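Local coordinates for dehydrogenase (Thermotoga maritima, PDB 3EZY) that catalyses the NAD(+)-dependent oxidation of myo-inositol to 2-keto-myo-inositol (scyllo-inosose), a step that probably serves myo-inositol breakdown, at the interface of chains A and B and the interface of chains A and C. Sequence-based numbering; all coordinates share one arbitrary frame. Chains: chain A/B/C, Dehydrogenase.

Contact 1: the interface of chains A and B. Residues chain A 242, 244, 248-249; chain B 153, 232-233, 235.
The carboxylate oxygen OE2 of A:Glu242 is gripped by two nitrogens of one guanidinium group, that of B:Arg153. NH1 donates the shorter bond, 3.0 Å to OE2 and nearly along its C-O axis, and forms the salt bridge; NH2 adds a more bent bond of 3.3 Å to the same OE2 from the syn side, tilted out of the carboxylate plane. OE2 lies in the guanidinium plane, yet the carboxylate is turned almost perpendicular to it (86°), and both bonds go to the one oxygen. B:Arg153 reaches across extended from CG to NE (chi2 -178°) and lies flat on A:Phe244, ring and guanidinium 13° apart. Its CD sits 3.7 Å from the centroid of that ring in a CH-pi contact, while CZ covers ring atom CG. Salt bridge and stack hold strand 238-245 of chain A against strand 145-153 of chain B at the two-fold A-B interface of this assembly. At the rim of A:Phe244, CE1 packs 3.7 Å from CB of B:Ala233, and CE2 of B:Tyr235 closes the same edge. The phenol OH of B:Tyr235 accepts a 3.1 Å bond from NH1 of B:Arg153, which probably helps fix the rotation of the guanidinium. The same OH lies 3.5 Å from CD of A:Arg249.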
loop_
_atom_site.group_PDB
_atom_site.type_symbol
_atom_site.label_atom_id
_atom_site.label_comp_id
_atom_site.label_asym_id
_atom_site.label_seq_id
_atom_site.Cartn_x
_atom_site.Cartn_y
_atom_site.Cartn_z
ATOM N N GLU A 242 13.770 8.257 5.170
ATOM C CA GLU A 242 14.283 7.028 4.607
ATOM C C GLU A 242 15.792 6.927 4.854
ATOM O O GLU A 242 16.536 7.926 4.764
ATOM C CB GLU A 242 13.962 6.968 3.091
ATOM C CG GLU A 242 14.663 5.860 2.400
ATOM C CD GLU A 242 14.628 6.033 0.890
ATOM O OE1 GLU A 242 13.682 6.703 0.399
ATOM O OE2 GLU A 242 15.550 5.508 0.242
ATOM N N PHE A 244 18.995 4.496 3.396
ATOM C CA PHE A 244 19.431 3.459 2.499
ATOM C C PHE A 244 20.856 3.072 2.883
ATOM O O PHE A 244 21.691 3.940 3.108
ATOM C CB PHE A 244 19.402 3.988 1.075
ATOM C CG PHE A 244 20.187 3.156 0.102
ATOM C CD1 PHE A 244 19.637 1.976 -0.408
ATOM C CD2 PHE A 244 21.432 3.576 -0.353
ATOM C CE1 PHE A 244 20.353 1.201 -1.348
ATOM C CE2 PHE A 244 22.162 2.789 -1.274
ATOM C CZ PHE A 244 21.617 1.612 -1.757
ATOM N N GLY A 248 20.034 -2.760 2.714
ATOM C CA GLY A 248 18.649 -2.572 2.360
ATOM C C GLY A 248 18.170 -1.135 2.572
ATOM O O GLY A 248 18.972 -0.197 2.697
ATOM N N ARG A 249 16.862 -0.986 2.651
ATOM C CA ARG A 249 16.299 0.341 2.788
ATOM C C ARG A 249 15.237 0.343 3.868
ATOM O O ARG A 249 14.521 -0.646 4.063
ATOM C CB ARG A 249 15.686 0.783 1.450
ATOM C CG ARG A 249 15.094 2.223 1.436
ATOM C CD ARG A 249 14.232 2.420 0.138
ATOM N NE ARG A 249 12.899 1.856 0.386
ATOM C CZ ARG A 249 11.998 1.582 -0.550
ATOM N NH1 ARG A 249 12.275 1.783 -1.850
ATOM N NH2 ARG A 249 10.827 1.070 -0.179
ATOM N N ARG B 153 18.865 3.911 -8.298
ATOM C CA ARG B 153 19.870 2.996 -7.803
ATOM C C ARG B 153 19.793 1.725 -8.631
ATOM O O ARG B 153 18.680 1.214 -8.925
ATOM C CB ARG B 153 19.629 2.677 -6.319
ATOM C CG ARG B 153 19.394 3.908 -5.452
ATOM C CD ARG B 153 19.193 3.582 -3.954
ATOM N NE ARG B 153 19.052 4.824 -3.183
ATOM C CZ ARG B 153 18.116 5.099 -2.256
ATOM N NH1 ARG B 153 17.157 4.226 -1.908
ATOM N NH2 ARG B 153 18.147 6.279 -1.640
ATOM N N ARG B 232 24.803 0.320 -6.035
ATOM C CA ARG B 232 24.414 -0.986 -5.513
ATOM C C ARG B 232 23.255 -0.964 -4.499
ATOM O O ARG B 232 23.459 -0.721 -3.298
ATOM C CB ARG B 232 25.609 -1.681 -4.865
ATOM C CG ARG B 232 25.283 -3.073 -4.313
ATOM C CD ARG B 232 26.518 -3.689 -3.652
ATOM N NE ARG B 232 26.261 -5.006 -3.051
ATOM C CZ ARG B 232 25.932 -5.229 -1.773
ATOM N NH1 ARG B 232 25.742 -6.488 -1.370
ATOM N NH2 ARG B 232 25.798 -4.221 -0.892
ATOM N N ALA B 233 22.047 -1.274 -4.961
ATOM C CA ALA B 233 20.925 -1.511 -4.045
ATOM C C ALA B 233 20.647 -3.026 -3.992
ATOM O O ALA B 233 20.282 -3.628 -5.013
ATOM C CB ALA B 233 19.702 -0.723 -4.485
ATOM N N TYR B 235 18.386 -4.800 -2.972
ATOM C CA TYR B 235 17.020 -5.234 -3.191
ATOM C C TYR B 235 16.578 -5.112 -4.675
ATOM O O TYR B 235 15.446 -5.450 -5.016
ATOM C CB TYR B 235 16.059 -4.476 -2.254
ATOM C CG TYR B 235 16.201 -2.975 -2.252
ATOM C CD1 TYR B 235 15.383 -2.188 -3.047
ATOM C CD2 TYR B 235 17.147 -2.348 -1.441
ATOM C CE1 TYR B 235 15.489 -0.795 -3.033
ATOM C CE2 TYR B 235 17.294 -0.971 -1.449
ATOM C CZ TYR B 235 16.452 -0.200 -2.239
ATOM O OH TYR B 235 16.569 1.171 -2.217
#

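Contact 2: the interface of chains A and B. Residues chain A 214, 216, 226-227; chain B 149, 214, 216, 226.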
loop_
_atom_site.group_PDB
_atom_site.type_symbol
_atom_site.label_atom_id
_atom_site.label_comp_id
_atom_site.label_asym_id
_atom_site.label_seq_id
_atom_site.Cartn_x
_atom_site.Cartn_y
_atom_site.Cartn_z
ATOM N N VAL A 214 16.183 22.924 0.269
ATOM C CA VAL A 214 16.845 21.641 0.189
ATOM C C VAL A 214 18.199 21.811 0.899
ATOM O O VAL A 214 18.838 22.866 0.752
ATOM C CB VAL A 214 17.061 21.238 -1.292
ATOM C CG1 VAL A 214 18.040 20.060 -1.376
ATOM C CG2 VAL A 214 15.762 20.888 -1.960
ATOM N N VAL A 216 21.839 19.530 1.750
ATOM C CA VAL A 216 22.635 18.332 1.612
ATOM C C VAL A 216 23.588 18.249 2.782
ATOM O O VAL A 216 24.207 19.247 3.153
ATOM C CB VAL A 216 23.509 18.374 0.332
ATOM C CG1 VAL A 216 24.401 17.104 0.245
ATOM C CG2 VAL A 216 22.642 18.521 -0.886
ATOM N N VAL A 226 19.922 14.244 2.409
ATOM C CA VAL A 226 19.233 15.347 1.751
ATOM C C VAL A 226 17.957 15.607 2.525
ATOM O O VAL A 226 17.133 14.703 2.753
ATOM C CB VAL A 226 18.789 15.032 0.296
ATOM C CG1 VAL A 226 18.083 16.298 -0.295
ATOM C CG2 VAL A 226 19.955 14.623 -0.611
ATOM N N ILE A 227 17.810 16.822 2.999
ATOM C CA ILE A 227 16.581 17.181 3.676
ATOM C C ILE A 227 15.890 18.109 2.709
ATOM O O ILE A 227 16.592 18.954 2.139
ATOM C CB ILE A 227 16.875 18.000 4.929
ATOM C CG1 ILE A 227 17.627 17.180 5.945
ATOM C CG2 ILE A 227 15.540 18.576 5.507
ATOM C CD1 ILE A 227 18.228 17.996 7.132
ATOM N N ARG B 149 12.024 15.152 -6.642
ATOM C CA ARG B 149 12.867 14.121 -6.028
ATOM C C ARG B 149 13.052 12.960 -7.027
ATOM O O ARG B 149 12.055 12.391 -7.522
ATOM C CB ARG B 149 12.168 13.586 -4.778
ATOM C CG ARG B 149 13.040 13.209 -3.582
ATOM C CD ARG B 149 13.876 14.456 -3.119
ATOM N NE ARG B 149 13.935 14.726 -1.666
ATOM C CZ ARG B 149 14.934 14.335 -0.883
ATOM N NH1 ARG B 149 15.914 13.580 -1.424
ATOM N NH2 ARG B 149 14.928 14.673 0.424
ATOM N N VAL B 214 24.762 12.611 -4.637
ATOM C CA VAL B 214 23.593 13.458 -4.533
ATOM C C VAL B 214 23.819 14.627 -5.459
ATOM O O VAL B 214 24.957 15.206 -5.512
ATOM C CB VAL B 214 23.428 14.005 -3.093
ATOM C CG1 VAL B 214 22.394 15.091 -3.066
ATOM C CG2 VAL B 214 23.040 12.879 -2.099
ATOM N N VAL B 216 21.895 18.446 -6.442
ATOM C CA VAL B 216 20.813 19.424 -6.346
ATOM C C VAL B 216 20.678 20.203 -7.645
ATOM O O VAL B 216 21.698 20.588 -8.240
ATOM C CB VAL B 216 21.054 20.462 -5.211
ATOM C CG1 VAL B 216 19.866 21.456 -5.130
ATOM C CG2 VAL B 216 21.267 19.752 -3.908
ATOM N N VAL B 226 16.315 17.298 -6.228
ATOM C CA VAL B 226 17.386 16.493 -5.674
ATOM C C VAL B 226 17.378 15.123 -6.308
ATOM O O VAL B 226 16.357 14.423 -6.261
ATOM C CB VAL B 226 17.219 16.289 -4.168
ATOM C CG1 VAL B 226 18.488 15.617 -3.584
ATOM C CG2 VAL B 226 16.996 17.643 -3.502
#
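A:Val226 and B:Val226 meet tip to tip where the sheets of the two subunits face each other, their CG1 methyls 3.4 Å apart. This is the tight part of the contact. CG2 of A:Val226 slides past CG1 of B:Val214 at 3.5 Å, and the near-symmetric counterpart brings CG1 of A:Val214 to 3.4 Å from CG2 of B:Val226. Each of these valines holds CG1 opposite its backbone nitrogen (chi1 -179° in A:Val226), which turns both methyls toward the partner sheet and lets them interlock. A:Val216 and B:Val216 continue the row, touching through their CG2 methyls at 3.5 Å. Packing is looser and polar on the flank where B:Arg149 passes alongside A:Val226. Its chain, bent at chi2 and chi3, brings CZ to 3.8 Å from CG1 of A:Val226, and NH2 donates a 3.2 Å hydrogen bond to the carbonyl O of A:Val226. The oxygen lies near the guanidinium plane, but the donor stands well above the carbonyl plane, 71° out of it. Replacing B:Arg149 by an alanine would probably leave that carbonyl without this cross-chain donor and uncover the flank of A:Val226. Strands 212-219 and 224-230 of both chains thus supply an apolar seam, bordered by a polar contact, that packs subunits A and B face to face in the deposited assembly and probably helps hold them together.

Contact 3: the interface of chains A and C. Residues chain A 142, 247-250; chain C 261-263.
A:Ile142 and C:Leu262 form the small apolar centre, CG2 of the isoleucine 3.8 Å from CD1 of the leucine as the two side chains pass at a slant. With CG opposite its backbone nitrogen (chi1 172°), C:Leu262 sends CD1 toward chain A, where the methyl also lies against the carbonyl O of A:Arg249. Beside this contact the backbones pair: C:Thr263 N donates a bond of 2.7 Å to A:Arg249 O, and A:Arg249 N returns one of 2.9 Å to C:Thr263 O. At the polar rim A:Arg249 and C:Thr263 lie side by side, pointing the same way. The arginine chain bends at chi3 (83°), bringing a face of the guanidinium to the threonine hydroxyl: OG1 stands above the guanidinium plane, 3.2 Å from NH2, where the N-H groups do not point, and a water carries the link. Lying in the guanidinium plane, it bonds NE and NH2 of A:Arg249, the hydroxyl OG1 of C:Thr263 at 2.6 Å, and the carbonyl O of C:Val261 at 3.0 Å. In the fold, strand 248-252 of chain A runs antiparallel to strand 260-264 of chain C, so the sheet runs from one subunit into the other in this assembly.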
loop_
_atom_site.group_PDB
_atom_site.type_symbol
_atom_site.label_atom_id
_atom_site.label_comp_id
_atom_site.label_asym_id
_atom_site.label_seq_id
_atom_site.Cartn_x
_atom_site.Cartn_y
_atom_site.Cartn_z
ATOM N N ILE A 142 19.765 -2.237 8.214
ATOM C CA ILE A 142 20.043 -1.840 6.832
ATOM C C ILE A 142 21.538 -1.876 6.488
ATOM O O ILE A 142 21.973 -1.406 5.409
ATOM C CB ILE A 142 19.332 -0.496 6.426
ATOM C CG1 ILE A 142 19.621 0.636 7.418
ATOM C CG2 ILE A 142 17.833 -0.747 6.329
ATOM C CD1 ILE A 142 21.019 1.277 7.264
ATOM N N LYS A 247 22.729 -3.018 3.275
ATOM C CA LYS A 247 21.889 -4.214 3.337
ATOM C C LYS A 247 20.403 -3.972 3.103
ATOM O O LYS A 247 19.574 -4.884 3.263
ATOM C CB LYS A 247 22.084 -4.949 4.661
ATOM C CG LYS A 247 23.525 -5.439 4.857
ATOM C CD LYS A 247 23.622 -6.178 6.168
ATOM C CE LYS A 247 25.065 -6.328 6.640
ATOM N NZ LYS A 247 25.049 -7.100 7.924
ATOM N N GLY A 248 20.034 -2.760 2.714
ATOM C CA GLY A 248 18.649 -2.572 2.360
ATOM C C GLY A 248 18.170 -1.135 2.572
ATOM O O GLY A 248 18.972 -0.197 2.697
ATOM N N ARG A 249 16.862 -0.986 2.651
ATOM C CA ARG A 249 16.299 0.341 2.788
ATOM C C ARG A 249 15.237 0.343 3.868
ATOM O O ARG A 249 14.521 -0.646 4.063
ATOM C CB ARG A 249 15.686 0.783 1.450
ATOM C CG ARG A 249 15.094 2.223 1.436
ATOM C CD ARG A 249 14.232 2.420 0.138
ATOM N NE ARG A 249 12.899 1.856 0.386
ATOM C CZ ARG A 249 11.998 1.582 -0.550
ATOM N NH1 ARG A 249 12.275 1.783 -1.850
ATOM N NH2 ARG A 249 10.827 1.070 -0.179
ATOM N N ILE A 250 15.101 1.455 4.573
ATOM C CA ILE A 250 14.062 1.529 5.591
ATOM C C ILE A 250 13.340 2.874 5.486
ATOM O O ILE A 250 13.957 3.879 5.216
ATOM C CB ILE A 250 14.585 1.272 7.013
ATOM C CG1 ILE A 250 13.388 1.067 7.981
ATOM C CG2 ILE A 250 15.546 2.373 7.476
ATOM C CD1 ILE A 250 13.742 0.344 9.257
ATOM N N VAL C 261 8.540 0.546 7.036
ATOM C CA VAL C 261 8.646 -0.512 6.050
ATOM C C VAL C 261 10.156 -0.767 5.841
ATOM O O VAL C 261 10.947 0.141 5.535
ATOM C CB VAL C 261 8.006 -0.106 4.703
ATOM C CG1 VAL C 261 8.332 -1.169 3.561
ATOM C CG2 VAL C 261 6.469 0.087 4.854
ATOM N N LEU C 262 10.536 -2.017 5.983
ATOM C CA LEU C 262 11.899 -2.442 5.759
ATOM C C LEU C 262 11.979 -3.167 4.386
ATOM O O LEU C 262 11.194 -4.094 4.107
ATOM C CB LEU C 262 12.294 -3.387 6.894
ATOM C CG LEU C 262 13.674 -4.101 6.734
ATOM C CD1 LEU C 262 14.866 -3.116 6.703
ATOM C CD2 LEU C 262 13.855 -5.173 7.854
ATOM N N THR C 263 12.924 -2.776 3.541
ATOM C CA THR C 263 13.092 -3.428 2.218
ATOM C C THR C 263 14.425 -4.178 2.130
ATOM O O THR C 263 15.519 -3.586 2.315
ATOM C CB THR C 263 12.997 -2.387 1.085
ATOM O OG1 THR C 263 11.815 -1.587 1.272
ATOM C CG2 THR C 263 12.960 -3.028 -0.346
HETATM O O HOH W 1 11.749 0.564 2.659
#

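Contact 4: the interface of chains A and C. Residues chain A 262-263; chain C 141-142, 249-250.
Strand 260-264 of chain A runs antiparallel to strand 248-252 of chain C, and the loop carrying C:Thr141 and C:Ile142 flanks the pair. A:Thr263 N donates to C:Arg249 O at 2.7 Å, and C:Arg249 N to A:Thr263 O at 2.9 Å. A:Leu262 fills the space between strand and loop. Its two methyls straddle CG2 of C:Thr141, with CD2 at 3.4 Å in tight packing, and CD1 also touches CG2 of C:Ile142 at 3.6 Å. The threonine offers this methyl because CG2 lies opposite the backbone nitrogen, with OG1 on the side next to that nitrogen (chi1 -51°). An alanine in place of A:Leu262 would lack both methyls, and is likely to open a gap beneath the loop and leave C:Thr141 and C:Ile142 without their apolar partner. On the other side of the strand pair, A:Thr263 and C:Arg249 point the same way, and a water links them. It bonds OG1 of the threonine at 2.6 Å and both NE and NH2 of the arginine, at 3.0 Å for NE; OG1 and NH2 themselves stay 3.6 Å apart. Backbone pairing, a leucine seated against the loop and a water-bridged rim probably help join subunits A and C in the deposited assembly, continuing a beta-sheet from one chain into the other.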
loop_
_atom_site.group_PDB
_atom_site.type_symbol
_atom_site.label_atom_id
_atom_site.label_comp_id
_atom_site.label_asym_id
_atom_site.label_seq_id
_atom_site.Cartn_x
_atom_site.Cartn_y
_atom_site.Cartn_z
ATOM N N LEU A 262 -11.507 3.810 -0.302
ATOM C CA LEU A 262 -12.663 3.866 -1.183
ATOM C C LEU A 262 -12.186 3.682 -2.609
ATOM O O LEU A 262 -11.178 4.304 -3.032
ATOM C CB LEU A 262 -13.349 5.232 -1.025
ATOM C CG LEU A 262 -14.427 5.582 -2.030
ATOM C CD1 LEU A 262 -15.652 4.740 -1.730
ATOM C CD2 LEU A 262 -14.785 7.047 -1.866
ATOM N N THR A 263 -12.883 2.817 -3.355
ATOM C CA THR A 263 -12.513 2.523 -4.743
ATOM C C THR A 263 -13.629 2.863 -5.738
ATOM O O THR A 263 -14.773 2.392 -5.607
ATOM C CB THR A 263 -12.124 1.050 -4.951
ATOM O OG1 THR A 263 -11.086 0.698 -4.024
ATOM C CG2 THR A 263 -11.640 0.822 -6.391
ATOM N N THR C 141 -21.786 6.761 -0.646
ATOM C CA THR C 141 -20.492 6.737 -1.321
ATOM C C THR C 141 -20.215 5.558 -2.262
ATOM O O THR C 141 -19.460 5.673 -3.225
ATOM C CB THR C 141 -19.357 6.881 -0.302
ATOM O OG1 THR C 141 -19.653 8.025 0.519
ATOM C CG2 THR C 141 -18.077 7.169 -1.040
ATOM N N ILE C 142 -20.768 4.394 -1.963
ATOM C CA ILE C 142 -20.582 3.253 -2.863
ATOM C C ILE C 142 -21.911 2.885 -3.518
ATOM O O ILE C 142 -22.060 1.790 -4.033
ATOM C CB ILE C 142 -19.876 2.039 -2.166
ATOM C CG1 ILE C 142 -20.551 1.613 -0.868
ATOM C CG2 ILE C 142 -18.380 2.412 -1.814
ATOM C CD1 ILE C 142 -21.774 0.789 -1.047
ATOM N N ARG C 249 -16.395 0.336 -4.253
ATOM C CA ARG C 249 -16.101 -0.587 -3.175
ATOM C C ARG C 249 -15.474 0.222 -2.032
ATOM O O ARG C 249 -14.810 1.214 -2.304
ATOM C CB ARG C 249 -15.095 -1.619 -3.677
ATOM C CG ARG C 249 -14.897 -2.796 -2.772
ATOM C CD ARG C 249 -13.670 -3.611 -3.285
ATOM N NE ARG C 249 -12.414 -2.956 -2.896
ATOM C CZ ARG C 249 -11.207 -3.262 -3.373
ATOM N NH1 ARG C 249 -11.034 -4.199 -4.320
ATOM N NH2 ARG C 249 -10.160 -2.585 -2.925
ATOM N N ILE C 250 -15.686 -0.182 -0.778
ATOM C CA ILE C 250 -15.084 0.478 0.380
ATOM C C ILE C 250 -14.595 -0.622 1.352
ATOM O O ILE C 250 -15.241 -1.633 1.479
ATOM C CB ILE C 250 -16.049 1.481 1.094
ATOM C CG1 ILE C 250 -15.332 2.328 2.162
ATOM C CG2 ILE C 250 -17.294 0.770 1.669
ATOM C CD1 ILE C 250 -16.178 3.586 2.573
HETATM O O HOH W 2 -11.819 -0.271 -1.671
#

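Contacts 1 and 3 are neighbours, their C-alpha centres about 7 Å apart, and share A:Gly248 and A:Arg249, so strand 248-252 of chain A touches B and C at once. Contact 2 lies about 17 Å from contact 1 and belongs to the same A-B interface. Contacts 3 and 4, about 33 Å apart, are twins related by the two-fold of the A-C pair: each strand 260-264 pairs with the other chain's strand 248-252. One subunit therefore uses sheet faces toward one neighbour and pairs strands with another, consistent with a tetramer, although the structure alone does not show that this is the form in solution.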